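NUDIX hydrolase (Alicyclobacillus acidocaldarius subsp. acidocaldarius, PDB 3QSJ) probably hydrolyses phosphorus-containing acid anhydrides as a Nudix enzyme and binds a divalent metal ion, here calcium. Local coordinates at residues I24-A32 with P39-G47; L105-C114 with G165-E173. One frame throughout, in Å; residues are numbered along the deposited sequence. Where two conformers were deposited one is given.

Overall arrangement
Interaction 1 is the hairpin of strands 24-31 and 42-48, and interaction 2 sets helix 107-113 against the loop 165-173; they lie about 15 Å apart, centre to centre. They touch directly: Ala32 N is 2.9 Å from Glu173 O, a probable hydrogen bond, and Leu27 CD2 packs 3.9 Å from Pro167 CG. Both contacts border helix 72-87, which supplies two calcium ligands. Gly46 of interaction 1 binds the ion together with Glu82 and Glu86, and the Val29 side chain comes within about 4 Å of that of Glu86, nearest atoms. Interaction 2 is farther out: again between nearest atoms, the Gln110 side chain is about 6 Å from that of Glu86 and the Cys114 side chain about 9 Å from the calcium.

Interaction 1: residues I24-A32 with P39-G47; sequences IEVLVVRRA and PGFVAFPGG. With CA (calcium ion), chain B.
Four backbone hydrogen bonds tie Val29 and Arg31 to Ala43, Phe41 and Gly40. Val29 and Ala43 form a hydrogen-bonded antiparallel pair, with Val29 N to Ala43 O at 2.9 Å and Ala43 N to Val29 O at 3.0 Å. Arg31 N then reaches Phe41 O at 3.0 Å. The last bond, Gly40 N to Arg31 O, is more bent (139° at the hydrogen), its donor lying above the carbonyl plane. Between the Val29-Ala43 pair and the Arg31-Phe41 bond, Arg30 and Val42 form the non-hydrogen-bonded pair, and Arg30 CA sends a C-H toward Phe41 O.

These bonds define a beta hairpin of the Nudix fold. Beyond Pro45 its second strand turns to the metal: Gly46 O binds the calcium ion at 2.3 Å, with two waters here and Glu82 and Glu86 from helix 72-87.

Apolar contacts take over where the pairing stops. With CG beside its backbone N (chi1 -53°), Phe44 brings the CE1 corner of its ring to Val28 CG1 at 3.6 Å and Val26 CG2 at 3.7 Å, while Leu27 O lies at the ring edge, in plane.

Arg30 lays its CG and CD alongside Gly40 O, CG at 3.6 Å, and its NE forms a salt bridge with Asp175. An alanine here would remove that methylene cover from Gly40 O and would probably leave the Asp175 carboxylate without its charged mate.

Interaction 2: residues L105-C114 with G165-E173; sequences LAPDEQADLC and GEPRLHGAE
A trans chi1 (-165°) and a bend at chi3 (56°) carry the Arg168 guanidinium to Leu105 O and to Gln110, whose chi2 of 179° keeps its chain extended. The contact joins helix 107-113 and the residues just before it to the loop that leads into strand 174-181 of the Nudix fold. Arg168 NH1 and NH2 both grip Leu105 O, at 2.9 and 2.8 Å, with that oxygen in the guanidinium plane; NH1 comes nearly in line with the carbonyl bond, NH2 from above the carbonyl plane. Gln110 answers with both ends of its amide: OE1 accepts from Arg168 NH2 at 2.8 Å, plus a weak bond from NE, and NE2 donates to Arg168 O at 2.9 Å. NE2 also bonds Glu85 O, and the Arg168 backbone bonds Ile87, both on the helix 72-87 that supplies calcium ligands. Pro107 N sits over one guanidinium face, and Pro107 CD meets Arg168 NH1 at 3.8 Å.

Farther along the helix, Ala111 lies against the His170 ring, its CA making a CH-pi contact over the face, 3.9 Å from the centroid. Cys114 CB approaches His170 CD2 obliquely at 3.6 Å. A water joins the segments, donating to Pro107 O and lying 2.9 Å from His170 ND1.

Interaction 1: residues I24-A32 with P39-G47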
loop_
_atom_site.group_PDB
_atom_site.type_symbol
_atom_site.label_atom_id
_atom_site.label_comp_id
_atom_site.label_asym_id
_atom_site.label_seq_id
_atom_site.Cartn_x
_atom_site.Cartn_y
_atom_site.Cartn_z
ATOM N N ILE A 24 -15.176 4.555 -7.156
ATOM C CA ILE A 24 -13.986 3.759 -6.858
ATOM C C ILE A 24 -14.059 3.296 -5.403
ATOM O O ILE A 24 -14.380 4.087 -4.508
ATOM C CB ILE A 24 -12.722 4.602 -7.112
ATOM C CG1 ILE A 24 -12.613 4.927 -8.614
ATOM C CG2 ILE A 24 -11.482 3.848 -6.592
ATOM C CD1 ILE A 24 -11.503 5.923 -9.061
ATOM N N GLU A 25 -13.655 2.045 -5.163
ATOM C CA GLU A 25 -13.524 1.478 -3.829
ATOM C C GLU A 25 -12.055 1.250 -3.592
ATOM O O GLU A 25 -11.321 1.041 -4.549
ATOM C CB GLU A 25 -14.283 0.148 -3.725
ATOM C CG GLU A 25 -15.761 0.443 -3.819
ATOM C CD GLU A 25 -16.690 -0.732 -3.946
ATOM O OE1 GLU A 25 -16.202 -1.891 -3.960
ATOM O OE2 GLU A 25 -17.924 -0.482 -4.001
ATOM N N VAL A 26 -11.635 1.212 -2.318
ATOM C CA VAL A 26 -10.201 1.152 -1.958
ATOM C C VAL A 26 -10.034 0.299 -0.708
ATOM O O VAL A 26 -10.961 0.269 0.109
ATOM C CB VAL A 26 -9.673 2.611 -1.768
ATOM C CG1 VAL A 26 -10.436 3.388 -0.659
ATOM C CG2 VAL A 26 -8.158 2.639 -1.548
ATOM N N LEU A 27 -8.863 -0.356 -0.528
ATOM C CA LEU A 27 -8.619 -1.160 0.646
ATOM C C LEU A 27 -8.061 -0.244 1.727
ATOM O O LEU A 27 -7.024 0.443 1.544
ATOM C CB LEU A 27 -7.591 -2.269 0.352
ATOM C CG LEU A 27 -8.111 -3.507 -0.346
ATOM C CD1 LEU A 27 -6.951 -4.441 -0.649
ATOM C CD2 LEU A 27 -9.129 -4.261 0.571
ATOM N N VAL A 28 -8.715 -0.247 2.851
ATOM C CA VAL A 28 -8.195 0.536 3.963
ATOM C C VAL A 28 -8.076 -0.381 5.133
ATOM O O VAL A 28 -8.726 -1.438 5.176
ATOM C CB VAL A 28 -9.049 1.790 4.295
ATOM C CG1 VAL A 28 -8.950 2.842 3.185
ATOM C CG2 VAL A 28 -10.510 1.422 4.580
ATOM N N VAL A 29 -7.272 0.035 6.107
ATOM C CA VAL A 29 -7.106 -0.714 7.361
ATOM C C VAL A 29 -7.240 0.242 8.547
ATOM O O VAL A 29 -7.060 1.449 8.384
ATOM C CB VAL A 29 -5.757 -1.450 7.401
ATOM C CG1 VAL A 29 -5.662 -2.459 6.217
ATOM C CG2 VAL A 29 -4.577 -0.462 7.390
ATOM N N ARG A 30 -7.553 -0.284 9.745
ATOM C CA ARG A 30 -7.560 0.594 10.916
ATOM C C ARG A 30 -6.625 0.027 11.971
ATOM O O ARG A 30 -6.717 -1.146 12.296
ATOM C CB ARG A 30 -8.982 0.743 11.491
ATOM C CG ARG A 30 -8.942 1.619 12.770
ATOM C CD ARG A 30 -10.323 1.924 13.299
ATOM N NE ARG A 30 -11.052 0.716 13.683
ATOM C CZ ARG A 30 -12.312 0.755 14.085
ATOM N NH1 ARG A 30 -12.935 1.918 14.218
ATOM N NH2 ARG A 30 -12.959 -0.365 14.368
ATOM N N ARG A 31 -5.725 0.856 12.483
ATOM C CA ARG A 31 -4.812 0.492 13.599
ATOM C C ARG A 31 -5.597 0.216 14.861
ATOM O O ARG A 31 -6.490 0.982 15.225
ATOM C CB ARG A 31 -3.799 1.616 13.855
ATOM C CG ARG A 31 -2.923 1.838 12.650
ATOM C CD ARG A 31 -2.108 3.100 12.786
ATOM N NE ARG A 31 -1.035 2.896 13.744
ATOM C CZ ARG A 31 0.137 2.347 13.446
ATOM N NH1 ARG A 31 0.380 1.909 12.217
ATOM N NH2 ARG A 31 1.062 2.203 14.379
ATOM N N ALA A 32 -5.301 -0.903 15.524
ATOM C CA ALA A 32 -5.987 -1.275 16.770
ATOM C C ALA A 32 -5.781 -0.191 17.875
ATOM O O ALA A 32 -4.749 0.482 17.908
ATOM C CB ALA A 32 -5.447 -2.609 17.271
ATOM N N PRO A 39 -3.113 4.936 17.441
ATOM C CA PRO A 39 -4.227 3.961 17.586
ATOM C C PRO A 39 -5.492 4.543 17.004
ATOM O O PRO A 39 -5.725 5.773 17.127
ATOM C CB PRO A 39 -4.361 3.764 19.110
ATOM C CG PRO A 39 -3.652 4.926 19.705
ATOM C CD PRO A 39 -2.610 5.390 18.749
ATOM N N GLY A 40 -6.262 3.684 16.328
ATOM C CA GLY A 40 -7.572 4.013 15.766
ATOM C C GLY A 40 -7.508 4.735 14.440
ATOM O O GLY A 40 -8.549 5.028 13.866
ATOM N N PHE A 41 -6.330 5.087 13.990
ATOM C CA PHE A 41 -6.215 5.797 12.694
ATOM C C PHE A 41 -6.550 4.864 11.511
ATOM O O PHE A 41 -6.177 3.666 11.540
ATOM C CB PHE A 41 -4.802 6.362 12.474
ATOM C CG PHE A 41 -4.564 7.742 13.043
ATOM C CD1 PHE A 41 -4.166 8.790 12.222
ATOM C CD2 PHE A 41 -4.786 8.007 14.395
ATOM C CE1 PHE A 41 -3.932 10.070 12.752
ATOM C CE2 PHE A 41 -4.561 9.293 14.927
ATOM C CZ PHE A 41 -4.155 10.317 14.097
ATOM N N VAL A 42 -7.231 5.399 10.504
ATOM C CA VAL A 42 -7.483 4.644 9.283
ATOM C C VAL A 42 -6.353 5.029 8.332
ATOM O O VAL A 42 -5.827 6.151 8.405
ATOM C CB VAL A 42 -8.892 4.875 8.671
ATOM C CG1 VAL A 42 -9.991 4.316 9.601
ATOM C CG2 VAL A 42 -9.147 6.360 8.354
ATOM N N ALA A 43 -5.940 4.086 7.475
ATOM C CA ALA A 43 -4.887 4.308 6.512
ATOM C C ALA A 43 -4.918 3.236 5.424
ATOM O O ALA A 43 -5.770 2.349 5.385
ATOM C CB ALA A 43 -3.523 4.269 7.231
ATOM N N PHE A 44 -3.952 3.334 4.549
ATOM C CA PHE A 44 -3.792 2.302 3.551
ATOM C C PHE A 44 -2.632 1.418 4.042
ATOM O O PHE A 44 -1.811 1.859 4.850
ATOM C CB PHE A 44 -3.421 2.914 2.187
ATOM C CG PHE A 44 -4.386 3.997 1.738
ATOM C CD1 PHE A 44 -5.725 3.696 1.466
ATOM C CD2 PHE A 44 -3.962 5.320 1.615
ATOM C CE1 PHE A 44 -6.624 4.708 1.119
ATOM C CE2 PHE A 44 -4.863 6.331 1.271
ATOM C CZ PHE A 44 -6.186 6.026 1.040
ATOM N N PRO A 45 -2.504 0.191 3.528
ATOM C CA PRO A 45 -1.375 -0.659 3.933
ATOM C C PRO A 45 -0.051 -0.010 3.583
ATOM O O PRO A 45 0.054 0.669 2.551
ATOM C CB PRO A 45 -1.592 -1.958 3.096
ATOM C CG PRO A 45 -3.085 -1.989 2.849
ATOM C CD PRO A 45 -3.402 -0.503 2.572
ATOM N N GLY A 46 0.935 -0.163 4.448
ATOM C CA GLY A 46 2.233 0.468 4.186
ATOM C C GLY A 46 3.177 0.358 5.350
ATOM O O GLY A 46 2.858 -0.268 6.367
ATOM N N GLY A 47 4.341 0.949 5.225
ATOM C CA GLY A 47 5.265 0.906 6.346
ATOM C C GLY A 47 6.660 1.261 5.914
ATOM O O GLY A 47 6.902 1.657 4.770
HETATM CA CA CA B . 2.635 -2.039 7.855
HETATM O O HOH W 1 4.341 -1.504 9.345
HETATM O O HOH W 2 2.982 -4.485 8.101
#

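Interaction 2: residues L105-C114 with G165-E173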
loop_
_atom_site.group_PDB
_atom_site.type_symbol
_atom_site.label_atom_id
_atom_site.label_comp_id
_atom_site.label_asym_id
_atom_site.label_seq_id
_atom_site.Cartn_x
_atom_site.Cartn_y
_atom_site.Cartn_z
ATOM N N LEU A 105 -2.386 -15.415 -0.198
ATOM C CA LEU A 105 -1.453 -16.202 0.605
ATOM C C LEU A 105 -2.290 -17.003 1.582
ATOM O O LEU A 105 -3.322 -16.533 2.065
ATOM C CB LEU A 105 -0.542 -15.247 1.418
ATOM C CG LEU A 105 0.422 -14.396 0.608
ATOM C CD1 LEU A 105 0.965 -13.264 1.495
ATOM C CD2 LEU A 105 1.580 -15.269 0.054
ATOM N N ALA A 106 -1.842 -18.207 1.895
ATOM C CA ALA A 106 -2.502 -19.015 2.900
ATOM C C ALA A 106 -2.194 -18.332 4.268
ATOM O O ALA A 106 -1.176 -17.641 4.382
ATOM C CB ALA A 106 -1.923 -20.432 2.887
ATOM N N PRO A 107 -3.048 -18.511 5.290
ATOM C CA PRO A 107 -2.758 -17.930 6.618
ATOM C C PRO A 107 -1.320 -18.148 7.081
ATOM O O PRO A 107 -0.697 -17.202 7.559
ATOM C CB PRO A 107 -3.738 -18.664 7.545
ATOM C CG PRO A 107 -4.861 -19.046 6.682
ATOM C CD PRO A 107 -4.302 -19.302 5.313
ATOM N N ASP A 108 -0.773 -19.386 6.898
ATOM C CA ASP A 108 0.598 -19.728 7.341
ATOM C C ASP A 108 1.686 -18.966 6.592
ATOM O O ASP A 108 2.693 -18.619 7.189
ATOM C CB ASP A 108 0.860 -21.228 7.237
ATOM C CG ASP A 108 0.544 -22.038 8.487
ATOM O OD1 ASP A 108 0.042 -21.446 9.479
ATOM O OD2 ASP A 108 0.804 -23.264 8.481
ATOM N N GLU A 109 1.484 -18.693 5.301
ATOM C CA GLU A 109 2.477 -17.947 4.507
ATOM C C GLU A 109 2.400 -16.510 4.942
ATOM O O GLU A 109 3.430 -15.876 5.080
ATOM C CB GLU A 109 2.187 -18.048 2.996
ATOM C CG GLU A 109 2.197 -19.488 2.490
ATOM C CD GLU A 109 1.817 -19.653 1.041
ATOM O OE1 GLU A 109 0.730 -19.167 0.650
ATOM O OE2 GLU A 109 2.610 -20.271 0.296
ATOM N N GLN A 110 1.172 -15.983 5.171
ATOM C CA GLN A 110 1.053 -14.587 5.674
ATOM C C GLN A 110 1.720 -14.509 7.050
ATOM O O GLN A 110 2.442 -13.566 7.329
ATOM C CB GLN A 110 -0.411 -14.117 5.756
ATOM C CG GLN A 110 -0.573 -12.668 6.220
ATOM C CD GLN A 110 -2.018 -12.212 6.270
ATOM O OE1 GLN A 110 -2.978 -12.996 6.055
ATOM N NE2 GLN A 110 -2.220 -10.938 6.545
ATOM N N ALA A 111 1.502 -15.497 7.900
ATOM C CA ALA A 111 2.138 -15.487 9.236
ATOM C C ALA A 111 3.664 -15.429 9.117
ATOM O O ALA A 111 4.304 -14.629 9.814
ATOM C CB ALA A 111 1.721 -16.727 10.031
ATOM N N ASP A 112 4.241 -16.253 8.212
ATOM C CA ASP A 112 5.682 -16.312 7.922
ATOM C C ASP A 112 6.208 -14.980 7.374
ATOM O O ASP A 112 7.324 -14.590 7.707
ATOM C CB ASP A 112 5.986 -17.435 6.914
ATOM C CG ASP A 112 6.027 -18.814 7.541
ATOM O OD1 ASP A 112 5.869 -18.912 8.779
ATOM O OD2 ASP A 112 6.199 -19.797 6.793
ATOM N N LEU A 113 5.416 -14.283 6.537
ATOM C CA LEU A 113 5.845 -12.973 6.009
ATOM C C LEU A 113 5.876 -11.934 7.120
ATOM O O LEU A 113 6.700 -11.027 7.072
ATOM C CB LEU A 113 4.909 -12.468 4.923
ATOM C CG LEU A 113 4.812 -13.176 3.596
ATOM C CD1 LEU A 113 4.264 -12.192 2.546
ATOM C CD2 LEU A 113 6.143 -13.720 3.115
ATOM N N CYS A 114 4.993 -12.068 8.134
ATOM C CA CYS A 114 4.953 -11.115 9.252
ATOM C C CYS A 114 6.098 -11.258 10.273
ATOM O O CYS A 114 6.287 -10.385 11.135
ATOM C CB CYS A 114 3.577 -11.084 9.906
ATOM S SG CYS A 114 2.262 -10.527 8.783
ATOM N N GLY A 165 -10.037 -10.825 -3.578
ATOM C CA GLY A 165 -11.146 -11.147 -2.700
ATOM C C GLY A 165 -11.028 -10.222 -1.497
ATOM O O GLY A 165 -10.572 -9.066 -1.589
ATOM N N GLU A 166 -11.396 -10.742 -0.344
ATOM C CA GLU A 166 -11.392 -9.947 0.891
ATOM C C GLU A 166 -10.011 -9.883 1.569
ATOM O O GLU A 166 -9.276 -10.880 1.566
ATOM C CB GLU A 166 -12.464 -10.483 1.881
ATOM C CG GLU A 166 -13.869 -10.437 1.277
ATOM C CD GLU A 166 -14.357 -9.052 0.875
ATOM O OE1 GLU A 166 -13.898 -8.052 1.469
ATOM O OE2 GLU A 166 -15.218 -8.966 -0.024
ATOM N N PRO A 167 -9.687 -8.731 2.205
ATOM C CA PRO A 167 -8.397 -8.641 2.956
ATOM C C PRO A 167 -8.492 -9.572 4.166
ATOM O O PRO A 167 -9.597 -9.873 4.660
ATOM C CB PRO A 167 -8.366 -7.161 3.430
ATOM C CG PRO A 167 -9.773 -6.733 3.466
ATOM C CD PRO A 167 -10.475 -7.492 2.329
ATOM N N ARG A 168 -7.359 -10.110 4.592
ATOM C CA ARG A 168 -7.324 -11.029 5.720
ATOM C C ARG A 168 -6.236 -10.518 6.633
ATOM O O ARG A 168 -5.085 -10.365 6.203
ATOM C CB ARG A 168 -7.000 -12.430 5.277
ATOM C CG ARG A 168 -7.317 -13.463 6.383
ATOM C CD ARG A 168 -6.827 -14.886 6.087
ATOM N NE ARG A 168 -5.391 -14.871 5.816
ATOM C CZ ARG A 168 -4.818 -15.367 4.727
ATOM N NH1 ARG A 168 -5.539 -16.042 3.835
ATOM N NH2 ARG A 168 -3.514 -15.262 4.558
ATOM N N LEU A 169 -6.592 -10.347 7.906
ATOM C CA LEU A 169 -5.656 -9.865 8.900
ATOM C C LEU A 169 -4.840 -10.999 9.488
ATOM O O LEU A 169 -5.318 -12.130 9.577
ATOM C CB LEU A 169 -6.432 -9.140 10.043
ATOM C CG LEU A 169 -7.285 -7.937 9.617
ATOM C CD1 LEU A 169 -8.005 -7.335 10.863
ATOM C CD2 LEU A 169 -6.392 -6.884 8.962
ATOM N N HIS A 170 -3.636 -10.647 9.989
ATOM C CA HIS A 170 -2.749 -11.516 10.751
ATOM C C HIS A 170 -2.397 -10.733 11.995
ATOM O O HIS A 170 -1.996 -9.565 11.886
ATOM C CB HIS A 170 -1.442 -11.830 10.005
ATOM C CG HIS A 170 -0.472 -12.564 10.897
ATOM N ND1 HIS A 170 -0.627 -13.915 11.170
ATOM C CD2 HIS A 170 0.546 -12.080 11.661
ATOM C CE1 HIS A 170 0.309 -14.220 12.058
ATOM N NE2 HIS A 170 1.022 -13.149 12.412
ATOM N N GLY A 171 -2.486 -11.354 13.157
ATOM C CA GLY A 171 -2.079 -10.649 14.365
ATOM C C GLY A 171 -3.043 -9.568 14.804
ATOM O O GLY A 171 -4.126 -9.422 14.226
ATOM N N ALA A 172 -2.599 -8.761 15.770
ATOM C CA ALA A 172 -3.398 -7.754 16.484
ATOM C C ALA A 172 -3.154 -6.287 16.136
ATOM O O ALA A 172 -3.888 -5.439 16.636
ATOM C CB ALA A 172 -3.243 -7.968 17.996
ATOM N N GLU A 173 -2.184 -5.979 15.252
ATOM C CA GLU A 173 -1.874 -4.592 14.918
ATOM C C GLU A 173 -3.002 -3.806 14.299
ATOM O O GLU A 173 -3.183 -2.633 14.647
ATOM C CB GLU A 173 -0.612 -4.520 14.072
ATOM C CG GLU A 173 0.574 -4.491 15.031
ATOM C CD GLU A 173 1.884 -5.106 14.600
ATOM O OE1 GLU A 173 2.465 -5.861 15.413
ATOM O OE2 GLU A 173 2.365 -4.779 13.492
HETATM O O HOH W 3 -2.067 -15.679 9.363
#